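Local coordinates for nonribosomal peptide synthase (Streptomyces sp. MJ635-86F5, PDB 5JJP), which is an adenylation enzyme for aliphatic beta-amino acids, probably using ATP, at residues 27-39 / 201-213. Residues are numbered along the deposited sequence; the frame is centred on the assembly and turned at random.
Sequences HAGNLRDYLLAAG and HRANIAFHRGIRA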
loop_
_atom_site.group_PDB
_atom_site.type_symbol
_atom_site.label_atom_id
_atom_site.label_comp_id
_atom_site.label_asym_id
_atom_site.label_seq_id
_atom_site.Cartn_x
_atom_site.Cartn_y
_atom_site.Cartn_z
ATOM N N HIS A 27 9.649 14.166 11.095
ATOM C CA HIS A 27 8.683 13.868 10.070
ATOM C C HIS A 27 8.174 12.452 10.129
ATOM O O HIS A 27 7.382 12.075 9.261
ATOM C CB HIS A 27 9.317 14.023 8.688
ATOM C CG HIS A 27 10.051 15.295 8.454
ATOM N ND1 HIS A 27 9.416 16.501 8.233
ATOM C CD2 HIS A 27 11.370 15.522 8.269
ATOM C CE1 HIS A 27 10.319 17.426 7.969
ATOM N NE2 HIS A 27 11.511 16.854 7.993
ATOM N N ALA A 28 8.652 11.640 11.065
ATOM C CA ALA A 28 8.292 10.223 11.102
ATOM C C ALA A 28 7.132 9.839 12.049
ATOM O O ALA A 28 6.988 8.695 12.376
ATOM C CB ALA A 28 9.527 9.393 11.429
ATOM N N GLY A 29 6.362 10.816 12.517
ATOM C CA GLY A 29 5.387 10.587 13.557
ATOM C C GLY A 29 3.990 10.352 13.026
ATOM O O GLY A 29 3.127 9.862 13.770
ATOM N N ASN A 30 3.792 10.665 11.740
ATOM C CA ASN A 30 2.485 10.577 11.073
ATOM C C ASN A 30 2.700 10.443 9.586
ATOM O O ASN A 30 3.531 11.122 8.979
ATOM C CB ASN A 30 1.676 11.814 11.369
ATOM C CG ASN A 30 0.192 11.674 10.997
ATOM O OD1 ASN A 30 -0.177 11.541 9.814
ATOM N ND2 ASN A 30 -0.667 11.654 12.020
ATOM N N LEU A 31 1.977 9.542 8.972
ATOM C CA LEU A 31 2.117 9.278 7.527
ATOM C C LEU A 31 1.928 10.547 6.722
ATOM O O LEU A 31 2.488 10.664 5.631
ATOM C CB LEU A 31 1.092 8.220 7.048
ATOM C CG LEU A 31 1.544 6.818 7.437
ATOM C CD1 LEU A 31 0.423 5.800 7.451
ATOM C CD2 LEU A 31 2.663 6.375 6.495
ATOM N N ARG A 32 1.158 11.484 7.263
ATOM C CA ARG A 32 0.878 12.694 6.578
ATOM C C ARG A 32 2.173 13.441 6.400
ATOM O O ARG A 32 2.398 14.047 5.358
ATOM C CB ARG A 32 -0.126 13.522 7.395
ATOM C CG ARG A 32 -0.247 14.967 7.022
ATOM C CD ARG A 32 -1.023 15.135 5.759
ATOM N NE ARG A 32 -1.201 16.560 5.502
ATOM C CZ ARG A 32 -0.273 17.354 5.002
ATOM N NH1 ARG A 32 0.893 16.866 4.684
ATOM N NH2 ARG A 32 -0.541 18.642 4.800
ATOM N N ASP A 33 3.005 13.409 7.437
ATOM C CA ASP A 33 4.265 14.141 7.411
ATOM C C ASP A 33 5.280 13.354 6.628
ATOM O O ASP A 33 5.935 13.896 5.720
ATOM C CB ASP A 33 4.774 14.441 8.814
ATOM C CG ASP A 33 3.734 15.184 9.665
ATOM O OD1 ASP A 33 2.988 16.033 9.147
ATOM O OD2 ASP A 33 3.674 14.913 10.877
ATOM N N TYR A 34 5.413 12.069 6.963
ATOM C CA TYR A 34 6.459 11.256 6.354
ATOM C C TYR A 34 6.284 11.217 4.838
ATOM O O TYR A 34 7.256 11.355 4.107
ATOM C CB TYR A 34 6.586 9.834 6.968
ATOM C CG TYR A 34 7.789 9.126 6.396
ATOM C CD1 TYR A 34 9.057 9.389 6.881
ATOM C CD2 TYR A 34 7.673 8.241 5.321
ATOM C CE1 TYR A 34 10.171 8.757 6.344
ATOM C CE2 TYR A 34 8.776 7.577 4.779
ATOM C CZ TYR A 34 10.029 7.856 5.281
ATOM O OH TYR A 34 11.141 7.245 4.771
ATOM N N LEU A 35 5.068 11.002 4.365
ATOM C CA LEU A 35 4.885 10.787 2.935
ATOM C C LEU A 35 5.205 12.047 2.123
ATOM O O LEU A 35 5.497 11.938 0.961
ATOM C CB LEU A 35 3.482 10.313 2.608
ATOM C CG LEU A 35 3.057 8.957 3.212
ATOM C CD1 LEU A 35 1.740 8.516 2.603
ATOM C CD2 LEU A 35 4.096 7.879 3.018
ATOM N N LEU A 36 5.142 13.224 2.755
ATOM C CA LEU A 36 5.280 14.486 2.055
ATOM C C LEU A 36 6.592 15.187 2.327
ATOM O O LEU A 36 6.843 16.194 1.714
ATOM C CB LEU A 36 4.110 15.435 2.407
ATOM C CG LEU A 36 2.838 14.942 1.739
ATOM C CD1 LEU A 36 1.685 15.630 2.351
ATOM C CD2 LEU A 36 2.841 15.231 0.265
ATOM N N ALA A 37 7.434 14.611 3.176
ATOM C CA ALA A 37 8.673 15.258 3.523
ATOM C C ALA A 37 9.615 15.474 2.331
ATOM O O ALA A 37 10.008 16.583 2.076
ATOM C CB ALA A 37 9.387 14.491 4.611
ATOM N N ALA A 38 9.883 14.441 1.552
ATOM C CA ALA A 38 10.769 14.579 0.394
ATOM C C ALA A 38 10.288 15.630 -0.596
ATOM O O ALA A 38 11.097 16.333 -1.214
ATOM C CB ALA A 38 10.962 13.249 -0.333
ATOM N N GLY A 39 8.984 15.738 -0.732
ATOM C CA GLY A 39 8.407 16.673 -1.658
ATOM C C GLY A 39 8.570 18.129 -1.275
ATOM O O GLY A 39 8.460 18.996 -2.111
ATOM N N HIS A 201 0.547 4.149 12.141
ATOM C CA HIS A 201 1.406 5.056 11.439
ATOM C C HIS A 201 2.828 4.567 11.499
ATOM O O HIS A 201 3.584 4.574 10.518
ATOM C CB HIS A 201 1.306 6.452 12.041
ATOM C CG HIS A 201 -0.008 7.110 11.816
ATOM N ND1 HIS A 201 -0.225 7.996 10.780
ATOM C CD2 HIS A 201 -1.180 7.026 12.488
ATOM C CE1 HIS A 201 -1.487 8.403 10.809
ATOM N NE2 HIS A 201 -2.078 7.847 11.852
ATOM N N ARG A 202 3.258 4.320 12.705
ATOM C CA ARG A 202 4.627 3.933 12.978
ATOM C C ARG A 202 5.009 2.769 12.077
ATOM O O ARG A 202 6.103 2.736 11.509
ATOM C CB ARG A 202 4.668 3.595 14.460
ATOM C CG ARG A 202 5.837 2.807 14.968
ATOM C CD ARG A 202 5.796 2.614 16.482
ATOM N NE ARG A 202 4.910 1.552 16.928
ATOM C CZ ARG A 202 4.907 1.055 18.182
ATOM N NH1 ARG A 202 5.734 1.511 19.097
ATOM N NH2 ARG A 202 4.046 0.110 18.543
ATOM N N ALA A 203 4.111 1.793 11.947
ATOM C CA ALA A 203 4.453 0.551 11.257
ATOM C C ALA A 203 4.583 0.810 9.788
ATOM O O ALA A 203 5.481 0.265 9.141
ATOM C CB ALA A 203 3.429 -0.527 11.500
ATOM N N ASN A 204 3.653 1.562 9.234
ATOM C CA ASN A 204 3.701 1.804 7.811
ATOM C C ASN A 204 4.841 2.743 7.438
ATOM O O ASN A 204 5.520 2.550 6.430
ATOM C CB ASN A 204 2.350 2.253 7.234
ATOM C CG ASN A 204 2.284 2.042 5.726
ATOM O OD1 ASN A 204 2.629 0.943 5.212
ATOM N ND2 ASN A 204 1.954 3.070 5.020
ATOM N N ILE A 205 5.122 3.694 8.313
ATOM C CA ILE A 205 6.299 4.549 8.142
ATOM C C ILE A 205 7.567 3.695 8.140
ATOM O O ILE A 205 8.487 3.914 7.329
ATOM C CB ILE A 205 6.333 5.648 9.199
ATOM C CG1 ILE A 205 5.276 6.709 8.884
ATOM C CG2 ILE A 205 7.690 6.341 9.218
ATOM C CD1 ILE A 205 4.981 7.613 10.036
ATOM N N ALA A 206 7.584 2.661 8.962
ATOM C CA ALA A 206 8.810 1.823 9.058
ATOM C C ALA A 206 9.003 1.049 7.760
ATOM O O ALA A 206 10.097 0.847 7.315
ATOM C CB ALA A 206 8.718 0.876 10.249
ATOM N N PHE A 207 7.896 0.632 7.166
ATOM C CA PHE A 207 7.916 0.019 5.900
ATOM C C PHE A 207 8.566 0.937 4.816
ATOM O O PHE A 207 9.467 0.531 4.133
ATOM C CB PHE A 207 6.526 -0.357 5.489
ATOM C CG PHE A 207 6.470 -0.976 4.136
ATOM C CD1 PHE A 207 6.969 -2.237 3.923
ATOM C CD2 PHE A 207 5.979 -0.254 3.031
ATOM C CE1 PHE A 207 6.983 -2.799 2.645
ATOM C CE2 PHE A 207 5.975 -0.809 1.775
ATOM C CZ PHE A 207 6.467 -2.086 1.582
ATOM N N HIS A 208 8.048 2.148 4.642
ATOM C CA HIS A 208 8.564 3.046 3.628
ATOM C C HIS A 208 10.032 3.386 3.908
ATOM O O HIS A 208 10.839 3.401 3.006
ATOM C CB HIS A 208 7.685 4.277 3.540
ATOM C CG HIS A 208 6.329 3.947 3.055
ATOM N ND1 HIS A 208 6.118 3.411 1.804
ATOM C CD2 HIS A 208 5.134 3.929 3.684
ATOM C CE1 HIS A 208 4.837 3.140 1.658
ATOM N NE2 HIS A 208 4.222 3.422 2.797
ATOM N N ARG A 209 10.374 3.587 5.176
ATOM C CA ARG A 209 11.748 3.852 5.519
ATOM C C ARG A 209 12.682 2.736 5.054
ATOM O O ARG A 209 13.761 2.991 4.497
ATOM C CB ARG A 209 11.908 4.014 7.031
ATOM C CG ARG A 209 11.517 5.358 7.586
ATOM C CD ARG A 209 12.209 5.487 8.949
ATOM N NE ARG A 209 11.533 4.700 9.912
ATOM C CZ ARG A 209 12.005 3.721 10.687
ATOM N NH1 ARG A 209 13.286 3.378 10.774
ATOM N NH2 ARG A 209 11.098 3.104 11.464
ATOM N N GLY A 210 12.315 1.502 5.379
ATOM C CA GLY A 210 13.101 0.358 4.967
ATOM C C GLY A 210 13.183 0.273 3.442
ATOM O O GLY A 210 14.278 0.112 2.901
ATOM N N ILE A 211 12.043 0.354 2.748
ATOM C CA ILE A 211 12.035 0.129 1.316
ATOM C C ILE A 211 12.855 1.201 0.533
ATOM O O ILE A 211 13.567 0.863 -0.367
ATOM C CB ILE A 211 10.592 0.006 0.800
ATOM C CG1 ILE A 211 9.984 -1.350 1.240
ATOM C CG2 ILE A 211 10.524 0.074 -0.710
ATOM C CD1 ILE A 211 10.565 -2.574 0.546
ATOM N N ARG A 212 12.819 2.451 0.970
ATOM C CA ARG A 212 13.610 3.470 0.359
ATOM C C ARG A 212 15.081 3.237 0.471
ATOM O O ARG A 212 15.841 3.807 -0.292
ATOM C CB ARG A 212 13.269 4.837 0.964
ATOM C CG ARG A 212 11.923 5.365 0.510
ATOM C CD ARG A 212 11.591 6.641 1.231
ATOM N NE ARG A 212 12.354 7.773 0.717
ATOM C CZ ARG A 212 12.514 8.933 1.357
ATOM N NH1 ARG A 212 12.051 9.110 2.591
ATOM N NH2 ARG A 212 13.187 9.921 0.755
ATOM N N ALA A 213 15.518 2.445 1.437
ATOM C CA ALA A 213 16.924 2.100 1.528
ATOM C C ALA A 213 17.380 1.243 0.369
ATOM O O ALA A 213 18.564 1.088 0.175
ATOM C CB ALA A 213 17.253 1.376 2.843
#
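Tyr34 holds CG anti to the backbone N (chi1 -173°), which carries its ring from helix 31-37 onto helix 201-212, while Arg212, bent at chi3, folds its guanidinium back to meet the phenol. Arg212 NH1 donates to Tyr34 OH over 3.0 Å, the oxygen lying near the guanidinium plane. Ile205 CG2 sits over one ring face, 4.2 Å from the centroid of Tyr34, a CH-pi contact, and the Arg209 side chain runs roughly perpendicular to that of Tyr34, its CG 3.4 Å from Tyr34 OH. The ring is thus a knob in a hole made by Ile205, His208, Arg209 and Arg212. In its place an alanine would probably open a gap beside Ile205 and deprive the Arg212 guanidinium of its phenol acceptor. The contact sets the first modelled helix, 31-37, alongside helix 201-212, nearly parallel at 16° with axes 10.1 Å apart, in this probable ATP-dependent member of the adenylate-forming ANL superfamily; helix 95-107 packs on Leu31, and helix 232-243 on Leu35 and His208. At their N-terminal ends the fit becomes polar. The N-H of Leu31 makes an almost straight hydrogen bond (175°) to His201 ND1, 3.2 Å from Leu31 N and near the imidazole plane. Asn30, the N-cap, lies alongside that ring and accepts from Arg32 N through OD1, while its ND2 reaches Phe105 O. Between the two polar ends, Leu31 and Ile205 run alongside in opposite directions, CD2 of Leu31 3.6 Å from CG1 of Ile205.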